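Local coordinates for prolyl-ACP dehydrogenase (Oscillatoria sp., PDB 4IRN), which oxidises the prolyl group carried by an acyl carrier protein during biosynthesis of the cyanotoxin anatoxin-a, with FAD as cofactor, at residues A[61-66]-A[241-246]; A[207-212]-A[217-222]. All blocks are in the same frame, centred on the assembly; numbering follows the deposited sequence.

Contact 1 of 2, residues A[61-66]-A[241-246]; sequences SDLIKN and MRTAEV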
loop_
_atom_site.group_PDB
_atom_site.type_symbol
_atom_site.label_atom_id
_atom_site.label_comp_id
_atom_site.label_asym_id
_atom_site.label_seq_id
_atom_site.Cartn_x
_atom_site.Cartn_y
_atom_site.Cartn_z
ATOM N N SER A 61 -24.532 26.839 7.234
ATOM C CA SER A 61 -23.606 27.683 7.982
ATOM C C SER A 61 -22.525 28.205 7.045
ATOM O O SER A 61 -22.370 27.696 5.932
ATOM C CB SER A 61 -22.994 26.915 9.153
ATOM O OG SER A 61 -22.266 25.775 8.726
ATOM N N ASP A 62 -21.800 29.245 7.483
ATOM C CA ASP A 62 -20.689 29.834 6.740
ATOM C C ASP A 62 -19.475 29.036 7.164
ATOM O O ASP A 62 -18.678 29.498 7.996
ATOM C CB ASP A 62 -20.548 31.324 7.081
ATOM C CG ASP A 62 -19.558 32.111 6.227
ATOM O OD1 ASP A 62 -18.866 31.493 5.380
ATOM O OD2 ASP A 62 -19.447 33.345 6.429
ATOM N N LEU A 63 -19.390 27.786 6.655
ATOM C CA LEU A 63 -18.349 26.828 7.014
ATOM C C LEU A 63 -16.910 27.233 6.785
ATOM O O LEU A 63 -16.061 26.856 7.577
ATOM C CB LEU A 63 -18.608 25.424 6.475
ATOM C CG LEU A 63 -19.001 24.370 7.497
ATOM C CD1 LEU A 63 -19.003 23.021 6.851
ATOM C CD2 LEU A 63 -18.061 24.313 8.702
ATOM N N ILE A 64 -16.620 28.007 5.715
ATOM C CA ILE A 64 -15.262 28.482 5.458
ATOM C C ILE A 64 -14.850 29.418 6.615
ATOM O O ILE A 64 -13.753 29.262 7.159
ATOM C CB ILE A 64 -15.112 29.119 4.042
ATOM C CG1 ILE A 64 -15.349 28.064 2.918
ATOM C CG2 ILE A 64 -13.742 29.823 3.887
ATOM C CD1 ILE A 64 -15.673 28.605 1.552
ATOM N N LYS A 65 -15.774 30.309 7.044
ATOM C CA LYS A 65 -15.578 31.252 8.145
ATOM C C LYS A 65 -15.493 30.559 9.518
ATOM O O LYS A 65 -14.565 30.855 10.276
ATOM C CB LYS A 65 -16.681 32.321 8.141
ATOM C CG LYS A 65 -16.508 33.403 9.190
ATOM C CD LYS A 65 -17.789 34.156 9.426
ATOM C CE LYS A 65 -17.569 35.372 10.271
ATOM N NZ LYS A 65 -16.999 36.500 9.480
ATOM N N ASN A 66 -16.467 29.678 9.848
ATOM C CA ASN A 66 -16.515 28.941 11.127
ATOM C C ASN A 66 -15.259 28.080 11.349
ATOM O O ASN A 66 -14.740 28.016 12.469
ATOM C CB ASN A 66 -17.766 28.060 11.221
ATOM C CG ASN A 66 -19.046 28.782 11.587
ATOM O OD1 ASN A 66 -19.224 29.978 11.334
ATOM N ND2 ASN A 66 -19.990 28.043 12.160
ATOM N N MET A 241 -11.569 19.780 12.616
ATOM C CA MET A 241 -12.568 19.701 13.694
ATOM C C MET A 241 -12.569 21.001 14.526
ATOM O O MET A 241 -12.874 20.981 15.717
ATOM C CB MET A 241 -12.383 18.445 14.575
ATOM C CG MET A 241 -12.508 17.132 13.832
ATOM S SD MET A 241 -14.145 16.815 13.165
ATOM C CE MET A 241 -13.986 15.117 12.705
ATOM N N ARG A 242 -12.235 22.132 13.866
ATOM C CA ARG A 242 -12.123 23.482 14.430
ATOM C C ARG A 242 -13.437 24.067 14.958
ATOM O O ARG A 242 -13.414 25.005 15.755
ATOM C CB ARG A 242 -11.432 24.424 13.425
ATOM C CG ARG A 242 -9.953 24.095 13.249
ATOM C CD ARG A 242 -9.317 24.717 12.025
ATOM N NE ARG A 242 -9.052 26.153 12.178
ATOM C CZ ARG A 242 -7.952 26.680 12.721
ATOM N NH1 ARG A 242 -7.005 25.894 13.220
ATOM N NH2 ARG A 242 -7.804 27.991 12.791
ATOM N N THR A 243 -14.572 23.478 14.552
ATOM C CA THR A 243 -15.912 23.880 14.969
ATOM C C THR A 243 -16.359 23.071 16.198
ATOM O O THR A 243 -17.523 23.143 16.599
ATOM C CB THR A 243 -16.875 23.846 13.780
ATOM O OG1 THR A 243 -16.898 22.520 13.267
ATOM C CG2 THR A 243 -16.474 24.820 12.670
ATOM N N ALA A 244 -15.417 22.313 16.799
ATOM C CA ALA A 244 -15.620 21.522 18.014
ATOM C C ALA A 244 -14.620 22.023 19.050
ATOM O O ALA A 244 -13.425 22.110 18.761
ATOM C CB ALA A 244 -15.403 20.038 17.738
ATOM N N GLU A 245 -15.117 22.399 20.235
ATOM C CA GLU A 245 -14.294 22.947 21.310
ATOM C C GLU A 245 -13.596 21.873 22.149
ATOM O O GLU A 245 -14.261 21.059 22.796
ATOM C CB GLU A 245 -15.108 23.928 22.162
ATOM C CG GLU A 245 -15.291 25.277 21.482
ATOM C CD GLU A 245 -16.173 26.296 22.174
ATOM O OE1 GLU A 245 -16.500 26.105 23.367
ATOM O OE2 GLU A 245 -16.529 27.300 21.517
ATOM N N VAL A 246 -12.252 21.852 22.100
ATOM C CA VAL A 246 -11.435 20.878 22.826
ATOM C C VAL A 246 -10.382 21.558 23.756
ATOM O O VAL A 246 -9.206 21.696 23.383
ATOM C CB VAL A 246 -10.835 19.758 21.919
ATOM C CG1 VAL A 246 -10.166 18.667 22.752
ATOM C CG2 VAL A 246 -11.901 19.148 21.014
#

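Contact 2 of 2, residues A[207-212]-A[217-222]; sequences ATIDPS and GLTTFM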
loop_
_atom_site.group_PDB
_atom_site.type_symbol
_atom_site.label_atom_id
_atom_site.label_comp_id
_atom_site.label_asym_id
_atom_site.label_seq_id
_atom_site.Cartn_x
_atom_site.Cartn_y
_atom_site.Cartn_z
ATOM N N ALA A 207 -11.449 8.659 37.293
ATOM C CA ALA A 207 -10.460 8.852 38.362
ATOM C C ALA A 207 -10.124 7.530 39.079
ATOM O O ALA A 207 -10.680 6.488 38.735
ATOM C CB ALA A 207 -10.979 9.884 39.364
ATOM N N THR A 208 -9.201 7.573 40.062
ATOM C CA THR A 208 -8.798 6.399 40.842
ATOM C C THR A 208 -8.940 6.622 42.352
ATOM O O THR A 208 -8.554 7.677 42.858
ATOM C CB THR A 208 -7.429 5.839 40.376
ATOM O OG1 THR A 208 -7.166 4.598 41.034
ATOM C CG2 THR A 208 -6.263 6.812 40.587
ATOM N N ILE A 209 -9.520 5.638 43.061
ATOM C CA ILE A 209 -9.685 5.715 44.520
ATOM C C ILE A 209 -8.343 5.457 45.227
ATOM O O ILE A 209 -8.074 6.049 46.275
ATOM C CB ILE A 209 -10.834 4.832 45.068
ATOM C CG1 ILE A 209 -10.749 3.378 44.544
ATOM C CG2 ILE A 209 -12.181 5.475 44.766
ATOM C CD1 ILE A 209 -11.354 2.323 45.434
ATOM N N ASP A 210 -7.498 4.594 44.617
ATOM C CA ASP A 210 -6.156 4.243 45.072
ATOM C C ASP A 210 -5.290 3.847 43.874
ATOM O O ASP A 210 -5.575 2.833 43.238
ATOM C CB ASP A 210 -6.191 3.125 46.130
ATOM C CG ASP A 210 -4.867 2.834 46.834
ATOM O OD1 ASP A 210 -3.931 3.677 46.747
ATOM O OD2 ASP A 210 -4.769 1.780 47.484
ATOM N N PRO A 211 -4.221 4.623 43.571
ATOM C CA PRO A 211 -3.347 4.285 42.426
ATOM C C PRO A 211 -2.600 2.948 42.528
ATOM O O PRO A 211 -2.198 2.403 41.499
ATOM C CB PRO A 211 -2.379 5.471 42.346
ATOM C CG PRO A 211 -3.013 6.559 43.172
ATOM C CD PRO A 211 -3.770 5.860 44.239
ATOM N N SER A 212 -2.436 2.411 43.753
ATOM C CA SER A 212 -1.787 1.123 43.993
ATOM C C SER A 212 -2.614 -0.038 43.405
ATOM O O SER A 212 -2.047 -1.073 43.044
ATOM C CB SER A 212 -1.586 0.905 45.487
ATOM O OG SER A 212 -2.785 0.519 46.139
ATOM N N GLY A 217 -8.770 0.044 40.674
ATOM C CA GLY A 217 -9.009 1.284 41.405
ATOM C C GLY A 217 -9.782 2.351 40.653
ATOM O O GLY A 217 -10.202 3.337 41.260
ATOM N N LEU A 218 -9.971 2.169 39.330
ATOM C CA LEU A 218 -10.660 3.092 38.423
ATOM C C LEU A 218 -12.138 3.290 38.775
ATOM O O LEU A 218 -12.861 2.312 38.934
ATOM C CB LEU A 218 -10.510 2.614 36.963
ATOM C CG LEU A 218 -9.315 3.162 36.169
ATOM C CD1 LEU A 218 -8.042 2.511 36.585
ATOM C CD2 LEU A 218 -9.481 2.901 34.699
ATOM N N THR A 219 -12.580 4.554 38.913
ATOM C CA THR A 219 -13.956 4.921 39.276
ATOM C C THR A 219 -14.399 6.159 38.469
ATOM O O THR A 219 -13.580 7.040 38.206
ATOM C CB THR A 219 -14.060 5.108 40.815
ATOM O OG1 THR A 219 -13.417 4.016 41.487
ATOM C CG2 THR A 219 -15.494 5.209 41.305
ATOM N N THR A 220 -15.697 6.217 38.077
ATOM C CA THR A 220 -16.298 7.312 37.300
ATOM C C THR A 220 -17.139 8.244 38.184
ATOM O O THR A 220 -17.863 7.773 39.066
ATOM C CB THR A 220 -17.105 6.754 36.128
ATOM O OG1 THR A 220 -16.404 5.651 35.550
ATOM C CG2 THR A 220 -17.413 7.807 35.063
ATOM N N PHE A 221 -17.049 9.572 37.929
ATOM C CA PHE A 221 -17.772 10.622 38.659
ATOM C C PHE A 221 -18.429 11.613 37.703
ATOM O O PHE A 221 -17.861 11.937 36.653
ATOM C CB PHE A 221 -16.830 11.361 39.621
ATOM C CG PHE A 221 -16.179 10.460 40.641
ATOM C CD1 PHE A 221 -16.812 10.176 41.849
ATOM C CD2 PHE A 221 -14.935 9.887 40.395
ATOM C CE1 PHE A 221 -16.221 9.320 42.783
ATOM C CE2 PHE A 221 -14.351 9.019 41.322
ATOM C CZ PHE A 221 -14.994 8.748 42.514
ATOM N N MET A 222 -19.640 12.084 38.063
ATOM C CA MET A 222 -20.402 13.057 37.271
ATOM C C MET A 222 -20.375 14.388 37.989
ATOM O O MET A 222 -20.979 14.534 39.049
ATOM C CB MET A 222 -21.842 12.587 37.029
ATOM C CG MET A 222 -21.920 11.266 36.302
ATOM S SD MET A 222 -23.583 10.656 36.035
ATOM C CE MET A 222 -23.996 10.130 37.670
#

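Contact 1 of 2, residues A[61-66]-A[241-246]
The flat group that matters here is the backbone carbonyl of Asn-66, and the methyl CG2 of Thr-243 lies over one face of it. The methyl is above the C=O bond and not at the end of the oxygen: Thr-243 CG2 is 3.6 Å from Asn-66 O and nearly as close, 3.7 Å, to Asn-66 C. The same methyl touches the root of the asparagine side chain, with Asn-66 CB 3.8 Å from Thr-243 CG2. In the acyl-CoA dehydrogenase fold this is a small seam between the N-terminal domain, through helix 63-69, and a loop of the middle domain that runs from strand 230-232 to strand 249-257.

A type I beta turn carries the threonine outward. It spans Met-241 to Ala-244 and is closed by the bond from Ala-244 N to Met-241 O, 3.1 Å long, with Thr-243 at its third position. The first torsion of Thr-243 (chi1 59°) divides the work of the branch: CG2 goes to the helix, and OG1 turns away to a hydrogen bond with Asp-117. No hydrogen bond joins the two segments, and they bury 111 Å² between them.

Nearby, Arg-242 ties the loop to the far end of the same helix, with NE bonded to the carbonyl of Asp-67 and NH2 to that of Lys-68. Its positive charge probably suits those C-terminal carbonyls. Met-241, also in the turn, packs on Tyr-380 of the second subunit.

One turn back along the helix from Asn-66, Leu-63 adds a looser apolar touch, CD2 lying 4.3 Å from Thr-243 CG2.

Contact 2 of 2, residues A[207-212]-A[217-222]
Ala-207 and Thr-219 form the hydrogen-bonded pair of an antiparallel beta hairpin, strands 202-208 and 218-224, in the middle domain. Both backbone bonds between them are nearly straight: Ala-207 N gives to Thr-219 O at 2.8 Å, and Thr-219 N gives to Ala-207 O at 2.7 Å. Thr-208 and Leu-218 follow as the non-hydrogen-bonded pair, and their backbones turn outward, Thr-208 bonding to Thr-176 and Ala-178, Leu-218 to Gly-268.

Where the strands give way to the loop, Gly-217 O collects the polar groups. Its firm donor is Ile-209 N, 3.0 Å away and 27° out of the carbonyl plane. Thr-208 OG1 comes to 3.3 Å of Gly-217 O, a weak bond at most, and its one proton might go to Asp-210 O instead. Thr-219 OG1 accepts from Gly-266 N; its own proton may reach Gly-217 O, but weakly, and that choice is not settled. Its apolar neighbour is Ile-209, whose CG2 lies 3.8 Å from Thr-219 OG1. In the loop, Ser-212 OG bonds Asp-210 OD2 from above the carboxylate plane.

On the face bearing Ala-207 and Thr-219, the Phe-221 ring, which also meets Tyr-185, presents its edge to the alanine: CE2 stands 4.0 Å from Ala-207 CB.

Contacts 1 and 2 do not touch: their centres are 35 Å apart and their nearest atoms about 17 Å. Along the chain, the hairpin of strands 202-208 and 218-224 falls between the two segments of contact 1. Contact 1 joins helix 63-69 to the middle domain; contact 2 lies within the middle domain. Neither contact touches the cofactor: the side chain of Thr-243 is about 11 Å from a bound FAD and that of Leu-218 likewise about 11 Å. The 241-246 loop of contact 1 meets the FAD pocket through Met-241 and Ala-244, which pack on the pocket residue Phe-122; at contact 2, Leu-218 is about 8 Å from FAD-binding Ala-162, side chain to side chain.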